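Local coordinates for probable signal peptide protein (Ralstonia solanacearum, PDB 2QGU) that binds a phospholipid, dipalmitoyl-phosphatidylethanolamine, in a pocket between its helices and sheet and probably carries such lipids across the periplasm, at residues 36-47 against 113-123; 57-65 against 102-113. The protein carries 13 engineered substitutions. One frame throughout, in Å; residues are numbered along the deposited sequence. Where two conformers were deposited one is given.

Interaction 1: residues 36-47 against 113-123; sequences KTAVDDVLATIK and LANVRNQTVAY. Engineered in segment 113-123: Ala-122 (natural residue Ser). With PEF (di-palmitoyl-3-sn-phosphatidylethanolamine), chain B.
One wall of the phospholipid pocket of this MlaC-family protein is built where helix 36-47 lies nearly antiparallel (171°) to edge strand 120-123, and Ile-46 and Leu-43 meet the loop leading into that strand. Ile-46 sets CG2 against Val-116 CB at 3.8 Å and CD1 against Leu-113 CD2, crossing both side chains at about a right angle. Leu-43 CD2 lies 3.9 Å from Val-116 CG1. The two branches of Val-116 divide the work: CG1 faces the helix, while CG2 touches acyl carbon C33 of the lipid at 4.0 Å. Lys-47, extended beyond CG, runs past Arg-117 O, and its NZ donates to Gln-119 O at 2.8 Å, tilted 24° from the carbonyl plane. Gln-119 NE2 gives the ester carbonyl oxygen O5 a weak bond, bent to 129° at the hydrogen, and is also hydrogen-bonded to Asn-143 OD1. At the other end Lys-36 CG lies obliquely by Tyr-123 CE2 (3.7 Å). Tyr-123 OH, 3.5 Å from Val-39 CB, donates to a water (2.6 Å), which in turn donates to Lys-36 O and Asp-40 OD1. Apolar packing beside the lipid is thus joined by polar links at both ends, an ammonium to the loop and a water to the strand.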
loop_
_atom_site.group_PDB
_atom_site.type_symbol
_atom_site.label_atom_id
_atom_site.label_comp_id
_atom_site.label_asym_id
_atom_site.label_seq_id
_atom_site.Cartn_x
_atom_site.Cartn_y
_atom_site.Cartn_z
ATOM N N LYS A 36 12.635 -6.610 -0.813
ATOM C CA LYS A 36 13.149 -7.050 -2.115
ATOM C C LYS A 36 12.450 -8.319 -2.601
ATOM O O LYS A 36 12.043 -8.407 -3.759
ATOM C CB LYS A 36 14.668 -7.271 -2.074
ATOM C CG LYS A 36 15.256 -7.631 -3.436
ATOM C CD LYS A 36 16.743 -7.943 -3.368
ATOM C CE LYS A 36 17.213 -8.632 -4.648
ATOM N NZ LYS A 36 16.484 -9.917 -4.921
ATOM N N THR A 37 12.327 -9.302 -1.715
ATOM C CA THR A 37 11.680 -10.570 -2.043
ATOM C C THR A 37 10.223 -10.358 -2.467
ATOM O O THR A 37 9.786 -10.903 -3.485
ATOM C CB THR A 37 11.781 -11.562 -0.866
ATOM O OG1 THR A 37 13.165 -11.802 -0.582
ATOM C CG2 THR A 37 11.103 -12.887 -1.202
ATOM N N ALA A 38 9.498 -9.533 -1.712
ATOM C CA ALA A 38 8.092 -9.245 -1.993
ATOM C C ALA A 38 7.902 -8.520 -3.325
ATOM O O ALA A 38 7.052 -8.896 -4.131
ATOM C CB ALA A 38 7.476 -8.441 -0.857
ATOM N N VAL A 39 8.703 -7.488 -3.563
ATOM C CA VAL A 39 8.595 -6.723 -4.803
ATOM C C VAL A 39 8.958 -7.585 -6.015
ATOM O O VAL A 39 8.290 -7.514 -7.050
ATOM C CB VAL A 39 9.419 -5.419 -4.743
ATOM C CG1 VAL A 39 9.443 -4.726 -6.101
ATOM C CG2 VAL A 39 8.839 -4.488 -3.689
ATOM N N ASP A 40 9.996 -8.408 -5.885
ATOM C CA ASP A 40 10.368 -9.339 -6.958
ATOM C C ASP A 40 9.240 -10.313 -7.256
ATOM O O ASP A 40 8.994 -10.654 -8.411
ATOM C CB ASP A 40 11.614 -10.142 -6.588
ATOM C CG ASP A 40 12.891 -9.336 -6.690
ATOM O OD1 ASP A 40 12.900 -8.283 -7.368
ATOM O OD2 ASP A 40 13.897 -9.779 -6.090
ATOM N N ASP A 41 8.571 -10.769 -6.204
ATOM C CA ASP A 41 7.447 -11.687 -6.333
ATOM C C ASP A 41 6.302 -11.031 -7.106
ATOM O O ASP A 41 5.755 -11.625 -8.033
ATOM C CB ASP A 41 7.002 -12.137 -4.941
ATOM C CG ASP A 41 6.126 -13.365 -4.960
ATOM O OD1 ASP A 41 6.055 -14.056 -5.999
ATOM O OD2 ASP A 41 5.508 -13.640 -3.915
ATOM N N VAL A 42 5.966 -9.797 -6.737
ATOM C CA VAL A 42 4.957 -9.021 -7.451
ATOM C C VAL A 42 5.315 -8.885 -8.932
ATOM O O VAL A 42 4.496 -9.207 -9.800
ATOM C CB VAL A 42 4.751 -7.630 -6.799
ATOM C CG1 VAL A 42 3.890 -6.710 -7.686
ATOM C CG2 VAL A 42 4.121 -7.790 -5.421
ATOM N N LEU A 43 6.539 -8.438 -9.216
ATOM C CA LEU A 43 6.969 -8.203 -10.599
ATOM C C LEU A 43 6.953 -9.490 -11.428
ATOM O O LEU A 43 6.431 -9.502 -12.542
ATOM C CB LEU A 43 8.348 -7.529 -10.647
ATOM C CG LEU A 43 8.421 -6.086 -10.139
ATOM C CD1 LEU A 43 9.860 -5.630 -10.056
ATOM C CD2 LEU A 43 7.612 -5.134 -11.031
ATOM N N ALA A 44 7.503 -10.567 -10.872
ATOM C CA ALA A 44 7.559 -11.855 -11.579
ATOM C C ALA A 44 6.167 -12.407 -11.859
ATOM O O ALA A 44 5.912 -12.948 -12.938
ATOM C CB ALA A 44 8.372 -12.866 -10.791
ATOM N N THR A 45 5.270 -12.277 -10.883
ATOM C CA THR A 45 3.896 -12.748 -11.044
ATOM C C THR A 45 3.173 -12.014 -12.176
ATOM O O THR A 45 2.554 -12.651 -13.038
ATOM C CB THR A 45 3.109 -12.639 -9.721
ATOM O OG1 THR A 45 3.803 -13.358 -8.694
ATOM C CG2 THR A 45 1.697 -13.214 -9.871
ATOM N N ILE A 46 3.280 -10.686 -12.199
ATOM C CA ILE A 46 2.682 -9.893 -13.279
ATOM C C ILE A 46 3.249 -10.300 -14.645
ATOM O O ILE A 46 2.495 -10.518 -15.601
ATOM C CB ILE A 46 2.873 -8.365 -13.059
ATOM C CG1 ILE A 46 2.182 -7.911 -11.768
ATOM C CG2 ILE A 46 2.326 -7.584 -14.257
ATOM C CD1 ILE A 46 2.596 -6.521 -11.300
ATOM N N LYS A 47 4.571 -10.411 -14.737
ATOM C CA LYS A 47 5.221 -10.730 -16.010
ATOM C C LYS A 47 4.819 -12.110 -16.546
ATOM O O LYS A 47 4.800 -12.326 -17.765
ATOM C CB LYS A 47 6.739 -10.596 -15.890
ATOM C CG LYS A 47 7.218 -9.149 -15.734
ATOM C CD LYS A 47 8.701 -9.081 -15.411
ATOM C CE LYS A 47 9.099 -7.688 -14.940
ATOM N NZ LYS A 47 10.538 -7.660 -14.551
ATOM N N LEU A 113 0.164 -1.496 -12.150
ATOM C CA LEU A 113 0.588 -2.882 -11.983
ATOM C C LEU A 113 0.402 -3.688 -13.267
ATOM O O LEU A 113 1.307 -4.413 -13.678
ATOM C CB LEU A 113 -0.149 -3.537 -10.815
ATOM C CG LEU A 113 0.213 -2.967 -9.441
ATOM C CD1 LEU A 113 -0.746 -3.473 -8.383
ATOM C CD2 LEU A 113 1.666 -3.307 -9.084
ATOM N N ALA A 114 -0.759 -3.553 -13.901
ATOM C CA ALA A 114 -1.048 -4.293 -15.134
ATOM C C ALA A 114 -0.115 -3.926 -16.280
ATOM O O ALA A 114 0.140 -4.750 -17.161
ATOM C CB ALA A 114 -2.487 -4.086 -15.550
ATOM N N ASN A 115 0.394 -2.697 -16.260
ATOM C CA ASN A 115 1.242 -2.188 -17.333
ATOM C C ASN A 115 2.712 -2.587 -17.201
ATOM O O ASN A 115 3.529 -2.278 -18.075
ATOM C CB ASN A 115 1.089 -0.668 -17.458
ATOM C CG ASN A 115 -0.254 -0.261 -18.036
ATOM O OD1 ASN A 115 -0.959 -1.066 -18.654
ATOM N ND2 ASN A 115 -0.614 1.000 -17.839
ATOM N N VAL A 116 3.049 -3.285 -16.115
ATOM C CA VAL A 116 4.410 -3.797 -15.924
ATOM C C VAL A 116 4.807 -4.723 -17.080
ATOM O O VAL A 116 4.020 -5.576 -17.500
ATOM C CB VAL A 116 4.562 -4.509 -14.553
ATOM C CG1 VAL A 116 5.807 -5.404 -14.509
ATOM C CG2 VAL A 116 4.594 -3.475 -13.422
ATOM N N ARG A 117 6.016 -4.526 -17.603
ATOM C CA ARG A 117 6.560 -5.398 -18.646
ATOM C C ARG A 117 8.007 -5.776 -18.337
ATOM O O ARG A 117 8.323 -6.948 -18.139
ATOM C CB ARG A 117 6.482 -4.731 -20.030
ATOM C CG ARG A 117 5.078 -4.414 -20.545
ATOM C CD ARG A 117 4.267 -5.667 -20.856
ATOM N NE ARG A 117 2.960 -5.329 -21.415
ATOM C CZ ARG A 117 1.872 -5.062 -20.696
ATOM N NH1 ARG A 117 1.911 -5.084 -19.366
ATOM N NH2 ARG A 117 0.734 -4.770 -21.315
ATOM N N ASN A 118 8.881 -4.774 -18.289
ATOM C CA ASN A 118 10.316 -5.014 -18.173
ATOM C C ASN A 118 10.973 -4.380 -16.945
ATOM O O ASN A 118 12.201 -4.404 -16.808
ATOM C CB ASN A 118 11.036 -4.536 -19.440
ATOM C CG ASN A 118 10.474 -5.150 -20.711
ATOM O OD1 ASN A 118 10.145 -4.439 -21.659
ATOM N ND2 ASN A 118 10.352 -6.470 -20.730
ATOM N N GLN A 119 10.158 -3.819 -16.051
ATOM C CA GLN A 119 10.678 -3.087 -14.895
ATOM C C GLN A 119 11.590 -3.932 -14.034
ATOM O O GLN A 119 11.294 -5.090 -13.748
ATOM C CB GLN A 119 9.547 -2.548 -14.022
ATOM C CG GLN A 119 8.876 -1.307 -14.569
ATOM C CD GLN A 119 7.767 -1.618 -15.549
ATOM O OE1 GLN A 119 7.576 -2.770 -15.957
ATOM N NE2 GLN A 119 7.027 -0.591 -15.935
ATOM N N THR A 120 12.704 -3.326 -13.634
ATOM C CA THR A 120 13.618 -3.899 -12.664
ATOM C C THR A 120 13.782 -2.888 -11.532
ATOM O O THR A 120 13.456 -1.713 -11.695
ATOM C CB THR A 120 14.996 -4.200 -13.287
ATOM O OG1 THR A 120 15.542 -2.999 -13.840
ATOM C CG2 THR A 120 14.890 -5.278 -14.378
ATOM N N VAL A 121 14.292 -3.343 -10.394
ATOM C CA VAL A 121 14.421 -2.477 -9.222
ATOM C C VAL A 121 15.805 -2.592 -8.588
ATOM O O VAL A 121 16.340 -3.695 -8.425
ATOM C CB VAL A 121 13.286 -2.743 -8.188
ATOM C CG1 VAL A 121 13.216 -4.217 -7.813
ATOM C CG2 VAL A 121 13.435 -1.866 -6.951
ATOM N N ALA A 122 16.377 -1.436 -8.258
ATOM C CA ALA A 122 17.657 -1.355 -7.577
ATOM C C ALA A 122 17.400 -0.772 -6.197
ATOM O O ALA A 122 16.594 0.156 -6.047
ATOM C CB ALA A 122 18.607 -0.475 -8.353
ATOM N N TYR A 123 18.067 -1.332 -5.195
ATOM C CA TYR A 123 17.939 -0.854 -3.824
ATOM C C TYR A 123 19.088 0.059 -3.441
ATOM O O TYR A 123 20.252 -0.198 -3.774
ATOM C CB TYR A 123 17.749 -2.030 -2.840
ATOM C CG TYR A 123 16.391 -2.636 -3.065
ATOM C CD1 TYR A 123 15.282 -2.192 -2.349
ATOM C CD2 TYR A 123 16.193 -3.576 -4.075
ATOM C CE1 TYR A 123 14.014 -2.700 -2.598
ATOM C CE2 TYR A 123 14.925 -4.082 -4.340
ATOM C CZ TYR A 123 13.845 -3.641 -3.599
ATOM O OH TYR A 123 12.593 -4.146 -3.879
HETATM C C2 PEF B . 3.959 4.072 -13.032
HETATM C C1 PEF B . 3.999 5.099 -14.162
HETATM N N PEF B . 0.682 7.301 -18.568
HETATM C C3 PEF B . 4.897 2.928 -13.358
HETATM C C4 PEF B . 1.482 6.846 -16.298
HETATM C C5 PEF B . 0.861 7.883 -17.230
HETATM C C10 PEF B . 3.300 4.931 -10.963
HETATM C C11 PEF B . 3.600 5.301 -9.516
HETATM C C12 PEF B . 4.182 4.094 -8.779
HETATM C C13 PEF B . 3.081 3.061 -8.564
HETATM C C14 PEF B . 3.516 1.975 -7.599
HETATM C C15 PEF B . 2.358 1.008 -7.360
HETATM C C16 PEF B . 2.650 0.105 -6.165
HETATM C C17 PEF B . 1.398 -0.653 -5.732
HETATM C C18 PEF B . 0.587 0.164 -4.725
HETATM C C19 PEF B . 0.073 -0.725 -3.596
HETATM C C20 PEF B . -1.259 -1.375 -3.981
HETATM C C21 PEF B . -1.739 -2.322 -2.884
HETATM C C22 PEF B . -2.339 -1.540 -1.715
HETATM C C23 PEF B . -3.038 -2.474 -0.730
HETATM C C24 PEF B . -2.117 -2.846 0.430
HETATM C C25 PEF B . -2.565 -4.149 1.088
HETATM C C30 PEF B . 5.869 1.033 -12.427
HETATM C C31 PEF B . 6.089 -0.044 -11.555
HETATM C C32 PEF B . 5.086 -0.325 -10.637
HETATM C C33 PEF B . 5.337 -1.687 -9.958
HETATM C C34 PEF B . 5.898 -1.549 -8.534
HETATM C C35 PEF B . 5.480 -2.720 -7.623
HETATM C C36 PEF B . 5.661 -2.405 -6.272
HETATM C C37 PEF B . 5.129 -3.367 -5.406
HETATM C C38 PEF B . 5.340 -3.000 -4.073
HETATM C C39 PEF B . 4.642 -3.937 -3.076
HETATM C C40 PEF B . 4.654 -3.367 -1.644
HETATM C C41 PEF B . 3.443 -2.451 -1.384
HETATM C C42 PEF B . 3.144 -2.311 0.113
HETATM C C43 PEF B . 2.270 -1.081 0.397
HETATM C C44 PEF B . 1.874 -1.002 1.876
HETATM C C45 PEF B . 1.006 0.227 2.159
HETATM O O4 PEF B . 2.128 4.849 -11.343
HETATM O O5 PEF B . 6.765 1.273 -13.231
HETATM O O2 PEF B . 4.354 4.693 -11.796
HETATM O O3 PEF B . 4.744 1.821 -12.433
HETATM O O1P PEF B . 4.925 5.324 -17.107
HETATM O O2P PEF B . 2.580 4.463 -17.660
HETATM O O3P PEF B . 3.303 4.577 -15.297
HETATM O O4P PEF B . 2.878 6.693 -16.610
HETATM P P PEF B . 3.486 5.205 -16.764
HETATM O O HOH W 1 12.680 -6.221 -5.510
#

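Interaction 2: residues 57-65 against 102-113; sequences LQKVFQLVD and KSLLIRTYAGAL. Engineered in segment 57-65: Leu-57 (natural residue Met). Engineered in segment 102-113: Ser-103 (natural residue Thr), Ile-106 (natural residue Val). With PEF (di-palmitoyl-3-sn-phosphatidylethanolamine), chain B.
The Phe-61 ring takes Ile-106, an engineered residue, over one face: CG2 stands 3.8 Å from the ring centroid and 21° off its normal, a CH-pi contact. At the ring's edge, close to its plane, are Ser-103 OG, also engineered, and Arg-107 NE. The Arg-107 guanidinium is turned 63° from the ring and receives Phe-61 CE2 over one face, displaced toward the rim. Its own edge is occupied by Ser-103 OG, which accepts from Arg-107 NE at 3.0 Å in the guanidinium plane; this bond holds the group beside the ring, and the serine OG is also hydrogen-bonded to Asn-202 OD1 of helix 191-206, its strongest polar partner. Engineered Leu-57 crosses Arg-107 at about a right angle, its CD2 3.4 Å from Arg-107 NH1.

Ile-106 is shared between aromatic and aliphatic neighbours. With CG1 anti to the carbonyl carbon, CD1 reaches Val-64 CG1 tip to tip at 3.7 Å, while CG2 also meets Val-60 CG1. Ala-110 CB touches both Leu-57 CD1 (3.8 Å) and Val-60 CG1. At the far end Lys-102, fully extended, forms a salt bridge with Asp-65 through the syn lone pair of OD1.

Segments 57-65 and 102-113 cross at 114°, their axes 10.3 Å apart at closest approach. Tyr-109 and Leu-105 on helix 91-114 and Val-64 on helix 57-67 touch the lipid, Tyr-109 CD2 at 3.7 Å from C18. Helices 173-188 and 191-206 pack on Leu-104, while Leu-63 of helix 57-67 packs against helix 31-47.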
loop_
_atom_site.group_PDB
_atom_site.type_symbol
_atom_site.label_atom_id
_atom_site.label_comp_id
_atom_site.label_asym_id
_atom_site.label_seq_id
_atom_site.Cartn_x
_atom_site.Cartn_y
_atom_site.Cartn_z
ATOM N N LEU A 57 -9.117 -7.079 -13.254
ATOM C CA LEU A 57 -9.084 -6.466 -11.926
ATOM C C LEU A 57 -9.140 -7.486 -10.802
ATOM O O LEU A 57 -8.438 -7.342 -9.796
ATOM C CB LEU A 57 -10.203 -5.435 -11.759
ATOM C CG LEU A 57 -10.209 -4.644 -10.444
ATOM C CD1 LEU A 57 -8.960 -3.774 -10.296
ATOM C CD2 LEU A 57 -11.467 -3.801 -10.367
ATOM N N GLN A 58 -9.973 -8.512 -10.967
ATOM C CA GLN A 58 -10.070 -9.566 -9.968
ATOM C C GLN A 58 -8.700 -10.177 -9.693
ATOM O O GLN A 58 -8.335 -10.396 -8.537
ATOM C CB GLN A 58 -11.081 -10.646 -10.378
ATOM C CG GLN A 58 -11.236 -11.774 -9.350
ATOM C CD GLN A 58 -11.869 -11.310 -8.046
ATOM O OE1 GLN A 58 -13.082 -11.410 -7.871
ATOM N NE2 GLN A 58 -11.054 -10.784 -7.135
ATOM N N LYS A 59 -7.937 -10.422 -10.756
ATOM C CA LYS A 59 -6.598 -10.976 -10.622
ATOM C C LYS A 59 -5.606 -10.020 -9.957
ATOM O O LYS A 59 -4.685 -10.468 -9.273
ATOM C CB LYS A 59 -6.091 -11.484 -11.975
ATOM C CG LYS A 59 -6.872 -12.699 -12.458
ATOM C CD LYS A 59 -6.385 -13.199 -13.800
ATOM C CE LYS A 59 -7.115 -14.475 -14.195
ATOM N NZ LYS A 59 -6.860 -15.597 -13.247
ATOM N N VAL A 60 -5.804 -8.714 -10.131
ATOM C CA VAL A 60 -4.965 -7.725 -9.441
ATOM C C VAL A 60 -5.236 -7.770 -7.933
ATOM O O VAL A 60 -4.307 -7.732 -7.125
ATOM C CB VAL A 60 -5.167 -6.293 -9.999
ATOM C CG1 VAL A 60 -4.409 -5.283 -9.170
ATOM C CG2 VAL A 60 -4.700 -6.211 -11.436
ATOM N N PHE A 61 -6.512 -7.854 -7.552
ATOM C CA PHE A 61 -6.856 -8.026 -6.143
ATOM C C PHE A 61 -6.218 -9.289 -5.570
ATOM O O PHE A 61 -5.670 -9.269 -4.475
ATOM C CB PHE A 61 -8.377 -8.062 -5.943
ATOM C CG PHE A 61 -9.000 -6.708 -5.735
ATOM C CD1 PHE A 61 -9.451 -6.324 -4.475
ATOM C CD2 PHE A 61 -9.145 -5.823 -6.798
ATOM C CE1 PHE A 61 -10.036 -5.077 -4.273
ATOM C CE2 PHE A 61 -9.727 -4.560 -6.606
ATOM C CZ PHE A 61 -10.173 -4.196 -5.340
ATOM N N GLN A 62 -6.288 -10.384 -6.322
ATOM C CA GLN A 62 -5.703 -11.650 -5.888
ATOM C C GLN A 62 -4.175 -11.561 -5.772
ATOM O O GLN A 62 -3.598 -12.096 -4.822
ATOM C CB GLN A 62 -6.167 -12.800 -6.791
ATOM C CG GLN A 62 -7.672 -13.082 -6.639
ATOM C CD GLN A 62 -8.267 -13.893 -7.777
ATOM O OE1 GLN A 62 -7.696 -13.993 -8.861
ATOM N NE2 GLN A 62 -9.444 -14.467 -7.529
ATOM N N LEU A 63 -3.540 -10.857 -6.710
ATOM C CA LEU A 63 -2.100 -10.568 -6.649
ATOM C C LEU A 63 -1.726 -9.859 -5.356
ATOM O O LEU A 63 -0.762 -10.238 -4.681
ATOM C CB LEU A 63 -1.667 -9.715 -7.851
ATOM C CG LEU A 63 -0.268 -9.075 -7.855
ATOM C CD1 LEU A 63 0.802 -10.083 -8.229
ATOM C CD2 LEU A 63 -0.219 -7.902 -8.813
ATOM N N VAL A 64 -2.493 -8.832 -5.010
ATOM C CA VAL A 64 -2.234 -8.067 -3.795
ATOM C C VAL A 64 -2.424 -8.942 -2.556
ATOM O O VAL A 64 -1.580 -8.952 -1.663
ATOM C CB VAL A 64 -3.092 -6.780 -3.737
ATOM C CG1 VAL A 64 -2.952 -6.100 -2.377
ATOM C CG2 VAL A 64 -2.680 -5.821 -4.852
ATOM N N ASP A 65 -3.519 -9.697 -2.516
ATOM C CA ASP A 65 -3.793 -10.576 -1.383
ATOM C C ASP A 65 -2.733 -11.648 -1.184
ATOM O O ASP A 65 -2.367 -11.962 -0.052
ATOM C CB ASP A 65 -5.165 -11.227 -1.534
ATOM C CG ASP A 65 -6.285 -10.294 -1.161
ATOM O OD1 ASP A 65 -6.007 -9.283 -0.483
ATOM O OD2 ASP A 65 -7.440 -10.578 -1.537
ATOM N N LYS A 102 -8.194 -0.288 1.401
ATOM C CA LYS A 102 -7.443 -1.268 0.612
ATOM C C LYS A 102 -7.970 -1.342 -0.824
ATOM O O LYS A 102 -7.200 -1.282 -1.779
ATOM C CB LYS A 102 -7.491 -2.636 1.279
ATOM C CG LYS A 102 -6.806 -3.737 0.499
ATOM C CD LYS A 102 -6.907 -5.051 1.251
ATOM C CE LYS A 102 -6.588 -6.218 0.350
ATOM N NZ LYS A 102 -7.096 -7.483 0.952
ATOM N N SER A 103 -9.285 -1.464 -0.974
ATOM C CA SER A 103 -9.890 -1.480 -2.302
ATOM C C SER A 103 -9.576 -0.209 -3.093
ATOM O O SER A 103 -9.265 -0.280 -4.280
ATOM C CB SER A 103 -11.403 -1.687 -2.185
ATOM O OG SER A 103 -12.047 -1.480 -3.434
ATOM N N LEU A 104 -9.651 0.940 -2.419
ATOM C CA LEU A 104 -9.362 2.240 -3.022
ATOM C C LEU A 104 -7.948 2.291 -3.602
ATOM O O LEU A 104 -7.748 2.727 -4.736
ATOM C CB LEU A 104 -9.577 3.354 -1.982
ATOM C CG LEU A 104 -9.163 4.807 -2.252
ATOM C CD1 LEU A 104 -9.983 5.422 -3.362
ATOM C CD2 LEU A 104 -9.302 5.638 -0.986
ATOM N N LEU A 105 -6.977 1.824 -2.823
ATOM C CA LEU A 105 -5.579 1.788 -3.263
ATOM C C LEU A 105 -5.335 0.795 -4.397
ATOM O O LEU A 105 -4.646 1.119 -5.359
ATOM C CB LEU A 105 -4.637 1.508 -2.092
ATOM C CG LEU A 105 -4.577 2.583 -1.007
ATOM C CD1 LEU A 105 -3.577 2.145 0.052
ATOM C CD2 LEU A 105 -4.188 3.947 -1.586
ATOM N N ILE A 106 -5.906 -0.406 -4.291
ATOM C CA ILE A 106 -5.715 -1.408 -5.337
ATOM C C ILE A 106 -6.287 -0.879 -6.656
ATOM O O ILE A 106 -5.627 -0.941 -7.691
ATOM C CB ILE A 106 -6.329 -2.786 -4.970
ATOM C CG1 ILE A 106 -5.659 -3.370 -3.720
ATOM C CG2 ILE A 106 -6.206 -3.763 -6.146
ATOM C CD1 ILE A 106 -6.303 -4.659 -3.217
ATOM N N ARG A 107 -7.502 -0.334 -6.615
ATOM C CA ARG A 107 -8.133 0.220 -7.813
ATOM C C ARG A 107 -7.361 1.404 -8.398
ATOM O O ARG A 107 -7.303 1.571 -9.615
ATOM C CB ARG A 107 -9.584 0.614 -7.523
ATOM C CG ARG A 107 -10.476 -0.571 -7.211
ATOM C CD ARG A 107 -11.864 -0.128 -6.725
ATOM N NE ARG A 107 -12.671 -1.297 -6.381
ATOM C CZ ARG A 107 -13.388 -2.003 -7.252
ATOM N NH1 ARG A 107 -13.414 -1.657 -8.532
ATOM N NH2 ARG A 107 -14.075 -3.061 -6.842
ATOM N N THR A 108 -6.758 2.209 -7.526
ATOM C CA THR A 108 -5.945 3.352 -7.947
ATOM C C THR A 108 -4.693 2.904 -8.712
ATOM O O THR A 108 -4.325 3.508 -9.725
ATOM C CB THR A 108 -5.561 4.233 -6.730
ATOM O OG1 THR A 108 -6.757 4.764 -6.140
ATOM C CG2 THR A 108 -4.661 5.400 -7.138
ATOM N N TYR A 109 -4.046 1.843 -8.229
ATOM C CA TYR A 109 -2.767 1.426 -8.790
ATOM C C TYR A 109 -2.856 0.217 -9.707
ATOM O O TYR A 109 -1.839 -0.256 -10.212
ATOM C CB TYR A 109 -1.732 1.221 -7.671
ATOM C CG TYR A 109 -1.446 2.512 -6.942
ATOM C CD1 TYR A 109 -0.762 3.552 -7.573
ATOM C CD2 TYR A 109 -1.876 2.708 -5.632
ATOM C CE1 TYR A 109 -0.520 4.750 -6.921
ATOM C CE2 TYR A 109 -1.628 3.902 -4.970
ATOM C CZ TYR A 109 -0.951 4.915 -5.618
ATOM O OH TYR A 109 -0.718 6.104 -4.955
ATOM N N ALA A 110 -4.073 -0.257 -9.957
ATOM C CA ALA A 110 -4.265 -1.449 -10.786
ATOM C C ALA A 110 -3.705 -1.267 -12.194
ATOM O O ALA A 110 -3.134 -2.202 -12.756
ATOM C CB ALA A 110 -5.735 -1.823 -10.854
ATOM N N GLY A 111 -3.877 -0.074 -12.761
ATOM C CA GLY A 111 -3.337 0.227 -14.086
ATOM C C GLY A 111 -1.823 0.143 -14.141
ATOM O O GLY A 111 -1.259 -0.476 -15.054
ATOM N N ALA A 112 -1.163 0.751 -13.159
ATOM C CA ALA A 112 0.292 0.745 -13.088
ATOM C C ALA A 112 0.828 -0.677 -12.960
ATOM O O ALA A 112 1.823 -1.028 -13.590
ATOM C CB ALA A 112 0.780 1.611 -11.934
ATOM N N LEU A 113 0.164 -1.496 -12.150
ATOM C CA LEU A 113 0.588 -2.882 -11.983
ATOM C C LEU A 113 0.402 -3.688 -13.267
ATOM O O LEU A 113 1.307 -4.413 -13.678
ATOM C CB LEU A 113 -0.149 -3.537 -10.815
ATOM C CG LEU A 113 0.213 -2.967 -9.441
ATOM C CD1 LEU A 113 -0.746 -3.473 -8.383
ATOM C CD2 LEU A 113 1.666 -3.307 -9.084
HETATM C C2 PEF B . 3.959 4.072 -13.032
HETATM C C1 PEF B . 3.999 5.099 -14.162
HETATM N N PEF B . 0.682 7.301 -18.568
HETATM C C3 PEF B . 4.897 2.928 -13.358
HETATM C C4 PEF B . 1.482 6.846 -16.298
HETATM C C5 PEF B . 0.861 7.883 -17.230
HETATM C C10 PEF B . 3.300 4.931 -10.963
HETATM C C11 PEF B . 3.600 5.301 -9.516
HETATM C C12 PEF B . 4.182 4.094 -8.779
HETATM C C13 PEF B . 3.081 3.061 -8.564
HETATM C C14 PEF B . 3.516 1.975 -7.599
HETATM C C15 PEF B . 2.358 1.008 -7.360
HETATM C C16 PEF B . 2.650 0.105 -6.165
HETATM C C17 PEF B . 1.398 -0.653 -5.732
HETATM C C18 PEF B . 0.587 0.164 -4.725
HETATM C C19 PEF B . 0.073 -0.725 -3.596
HETATM C C20 PEF B . -1.259 -1.375 -3.981
HETATM C C21 PEF B . -1.739 -2.322 -2.884
HETATM C C22 PEF B . -2.339 -1.540 -1.715
HETATM C C23 PEF B . -3.038 -2.474 -0.730
HETATM C C24 PEF B . -2.117 -2.846 0.430
HETATM C C25 PEF B . -2.565 -4.149 1.088
HETATM C C30 PEF B . 5.869 1.033 -12.427
HETATM C C31 PEF B . 6.089 -0.044 -11.555
HETATM C C32 PEF B . 5.086 -0.325 -10.637
HETATM C C33 PEF B . 5.337 -1.687 -9.958
HETATM C C34 PEF B . 5.898 -1.549 -8.534
HETATM C C35 PEF B . 5.480 -2.720 -7.623
HETATM C C36 PEF B . 5.661 -2.405 -6.272
HETATM C C37 PEF B . 5.129 -3.367 -5.406
HETATM C C38 PEF B . 5.340 -3.000 -4.073
HETATM C C39 PEF B . 4.642 -3.937 -3.076
HETATM C C40 PEF B . 4.654 -3.367 -1.644
HETATM C C41 PEF B . 3.443 -2.451 -1.384
HETATM C C42 PEF B . 3.144 -2.311 0.113
HETATM C C43 PEF B . 2.270 -1.081 0.397
HETATM C C44 PEF B . 1.874 -1.002 1.876
HETATM C C45 PEF B . 1.006 0.227 2.159
HETATM O O4 PEF B . 2.128 4.849 -11.343
HETATM O O5 PEF B . 6.765 1.273 -13.231
HETATM O O2 PEF B . 4.354 4.693 -11.796
HETATM O O3 PEF B . 4.744 1.821 -12.433
HETATM O O1P PEF B . 4.925 5.324 -17.107
HETATM O O2P PEF B . 2.580 4.463 -17.660
HETATM O O3P PEF B . 3.303 4.577 -15.297
HETATM O O4P PEF B . 2.878 6.693 -16.610
HETATM P P PEF B . 3.486 5.205 -16.764
#

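Interactions 1 and 2 share Leu-113, near the end of helix 91-114, and interaction 2 is nested within the chain loop that interaction 1 closes. They also touch directly: Ile-46 CG1 lies 3.8 Å from Leu-63 CD2. Both are partly buried, with centres about 14 Å apart, but interaction 2 lies nearer the centre of the chain (about 10 Å against 15 Å). It joins two steeply crossed helices through aromatic and aliphatic packing, with a direct salt bridge at its margin. Interaction 1 instead joins a helix to a loop and sheet edge, its polar links being a lysine on a backbone carbonyl and a water joining a tyrosine hydroxyl to a carboxylate and a backbone oxygen. Each contributes residues to the same lipid pocket.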